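Local structure of ADP-dependent L-serine kinase SerK (Thermococcus kodakarensis KOD1, 5X0F) at residues H29-Q34 and G215-P220. The protein phosphorylates free L-serine with ADP as the phosphate donor, giving O-phospho-L-serine and AMP in the first step of cysteine biosynthesis from serine. The protein carries 1 engineered substitution. Numbering follows the deposited sequence.
Engineered in segment 29-34: Ala30 (natural residue Glu).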
loop_
_atom_site.group_PDB
_atom_site.type_symbol
_atom_site.label_atom_id
_atom_site.label_comp_id
_atom_site.label_asym_id
_atom_site.label_seq_id
_atom_site.Cartn_x
_atom_site.Cartn_y
_atom_site.Cartn_z
ATOM N N HIS A 29 2.616 3.381 -8.140
ATOM C CA HIS A 29 3.398 3.853 -7.023
ATOM C C HIS A 29 3.740 2.766 -6.003
ATOM O O HIS A 29 4.366 3.049 -4.986
ATOM C CB HIS A 29 2.688 5.049 -6.370
ATOM C CG HIS A 29 1.519 4.711 -5.495
ATOM N ND1 HIS A 29 0.206 4.849 -5.900
ATOM C CD2 HIS A 29 1.465 4.293 -4.211
ATOM C CE1 HIS A 29 -0.603 4.496 -4.919
ATOM N NE2 HIS A 29 0.136 4.179 -3.874
ATOM N N ALA A 30 3.356 1.526 -6.315
ATOM C CA ALA A 30 3.601 0.403 -5.435
ATOM C C ALA A 30 3.981 -0.833 -6.226
ATOM O O ALA A 30 3.446 -1.082 -7.324
ATOM C CB ALA A 30 2.348 0.103 -4.605
ATOM N N GLN A 31 4.877 -1.597 -5.632
ATOM C CA GLN A 31 5.168 -2.969 -6.060
ATOM C C GLN A 31 3.888 -3.820 -6.079
ATOM O O GLN A 31 3.010 -3.663 -5.235
ATOM C CB GLN A 31 6.192 -3.595 -5.136
ATOM C CG GLN A 31 7.553 -2.942 -5.221
ATOM C CD GLN A 31 8.575 -3.582 -4.308
ATOM O OE1 GLN A 31 8.242 -4.178 -3.281
ATOM N NE2 GLN A 31 9.824 -3.438 -4.665
ATOM N N LEU A 32 3.797 -4.730 -7.032
ATOM C CA LEU A 32 2.614 -5.615 -7.121
ATOM C C LEU A 32 2.716 -6.794 -6.144
ATOM O O LEU A 32 3.792 -7.189 -5.729
ATOM C CB LEU A 32 2.428 -6.118 -8.555
ATOM C CG LEU A 32 2.368 -5.040 -9.646
ATOM C CD1 LEU A 32 2.468 -5.646 -11.050
ATOM C CD2 LEU A 32 1.087 -4.226 -9.491
ATOM N N VAL A 33 1.567 -7.400 -5.900
ATOM C CA VAL A 33 1.397 -8.554 -5.067
ATOM C C VAL A 33 0.828 -9.588 -6.013
ATOM O O VAL A 33 -0.308 -9.459 -6.504
ATOM C CB VAL A 33 0.470 -8.308 -3.872
ATOM C CG1 VAL A 33 0.292 -9.600 -3.076
ATOM C CG2 VAL A 33 1.080 -7.253 -2.964
ATOM N N GLN A 34 1.616 -10.619 -6.278
ATOM C CA GLN A 34 1.288 -11.533 -7.371
ATOM C C GLN A 34 -0.067 -12.222 -7.169
ATOM O O GLN A 34 -0.840 -12.381 -8.133
ATOM C CB GLN A 34 2.414 -12.555 -7.614
ATOM C CG GLN A 34 2.576 -12.933 -9.084
ATOM C CD GLN A 34 2.906 -11.751 -9.977
ATOM O OE1 GLN A 34 2.548 -11.743 -11.159
ATOM N NE2 GLN A 34 3.534 -10.716 -9.406
ATOM N N GLY A 215 10.216 7.269 -11.654
ATOM C CA GLY A 215 10.011 5.885 -12.057
ATOM C C GLY A 215 10.195 4.877 -10.917
ATOM O O GLY A 215 10.484 3.711 -11.167
ATOM N N GLU A 216 10.045 5.317 -9.669
ATOM C CA GLU A 216 10.234 4.425 -8.505
ATOM C C GLU A 216 8.882 4.020 -7.912
ATOM O O GLU A 216 7.856 4.630 -8.224
ATOM C CB GLU A 216 11.099 5.111 -7.452
ATOM C CG GLU A 216 12.525 5.380 -7.896
ATOM C CD GLU A 216 13.301 6.222 -6.903
ATOM O OE1 GLU A 216 13.110 6.041 -5.683
ATOM O OE2 GLU A 216 14.114 7.069 -7.343
ATOM N N VAL A 217 8.899 3.000 -7.051
ATOM C CA VAL A 217 7.703 2.523 -6.353
ATOM C C VAL A 217 7.977 2.235 -4.887
ATOM O O VAL A 217 9.090 1.849 -4.541
ATOM C CB VAL A 217 7.124 1.217 -6.988
ATOM C CG1 VAL A 217 6.532 1.517 -8.359
ATOM C CG2 VAL A 217 8.192 0.119 -7.116
ATOM N N TYR A 218 6.933 2.358 -4.062
ATOM C CA TYR A 218 6.946 1.864 -2.665
ATOM C C TYR A 218 6.730 0.353 -2.594
ATOM O O TYR A 218 6.276 -0.264 -3.554
ATOM C CB TYR A 218 5.831 2.538 -1.845
ATOM C CG TYR A 218 5.939 4.059 -1.708
ATOM C CD1 TYR A 218 6.937 4.651 -0.916
ATOM C CD2 TYR A 218 5.028 4.898 -2.334
ATOM C CE1 TYR A 218 7.021 6.039 -0.763
ATOM C CE2 TYR A 218 5.110 6.282 -2.196
ATOM C CZ TYR A 218 6.097 6.850 -1.402
ATOM O OH TYR A 218 6.178 8.238 -1.280
ATOM N N SER A 219 6.996 -0.235 -1.429
ATOM C CA SER A 219 6.547 -1.602 -1.150
ATOM C C SER A 219 5.021 -1.643 -1.148
ATOM O O SER A 219 4.388 -0.582 -1.077
ATOM C CB SER A 219 7.060 -2.059 0.218
ATOM O OG SER A 219 8.443 -2.205 0.172
ATOM N N PRO A 220 4.423 -2.855 -1.220
ATOM C CA PRO A 220 2.980 -2.937 -0.991
ATOM C C PRO A 220 2.669 -2.397 0.404
ATOM O O PRO A 220 3.571 -2.341 1.274
ATOM C CB PRO A 220 2.685 -4.453 -1.082
ATOM C CG PRO A 220 3.826 -5.020 -1.861
ATOM C CD PRO A 220 5.003 -4.199 -1.398
#
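Tyr218 uses both its backbone polar groups to clasp the chain on either side of Ala30, forming a single parallel beta bridge. Its N donates to His29 O at 2.8 Å, approaching from above the carbonyl plane, while its O receives Gln31 N at 2.8 Å in a nearly straight bond (171°). Ala30 CA adds a CA-H...O contact to Tyr218 O. Ala30, engineered in place of the natural Glu, occupies the inferred active-site position.

With CG in the cramped site between backbone N and carbonyl carbon (chi1 77°), the His29 ring turns the CD2 edge to Tyr218 CD2, 4.1 Å away. Imidazole suits this buried place because both nitrogens are hydrogen-bonded: ND1 to Ile67 O and NE2 to OG1 of Thr223, which binds O-phospho-L-serine. The backbone N of His29 hydrogen-bonds to His71 NE2, and Val33 N to His72 NE2.

Branched Val217 covers the bridge, CG2 meeting Gln31 CG at 3.7 Å, and its O accepts a hydrogen bond from Lys159 NZ. The extended Gln31 chain, slanting across Pro220, brings OE1 within 3.7 Å of CD, and the rigid apolar proline ring also receives Val33 CG2 on CG (3.7 Å).

Val33 occupies the N-cap position of helix 34-47. The bridge thus ties the loop after strand 26-27 to the one between helix 205-213 and strand 224-226, with helices 71-79 and 155-170 packing against Ala30 and Ser219 respectively.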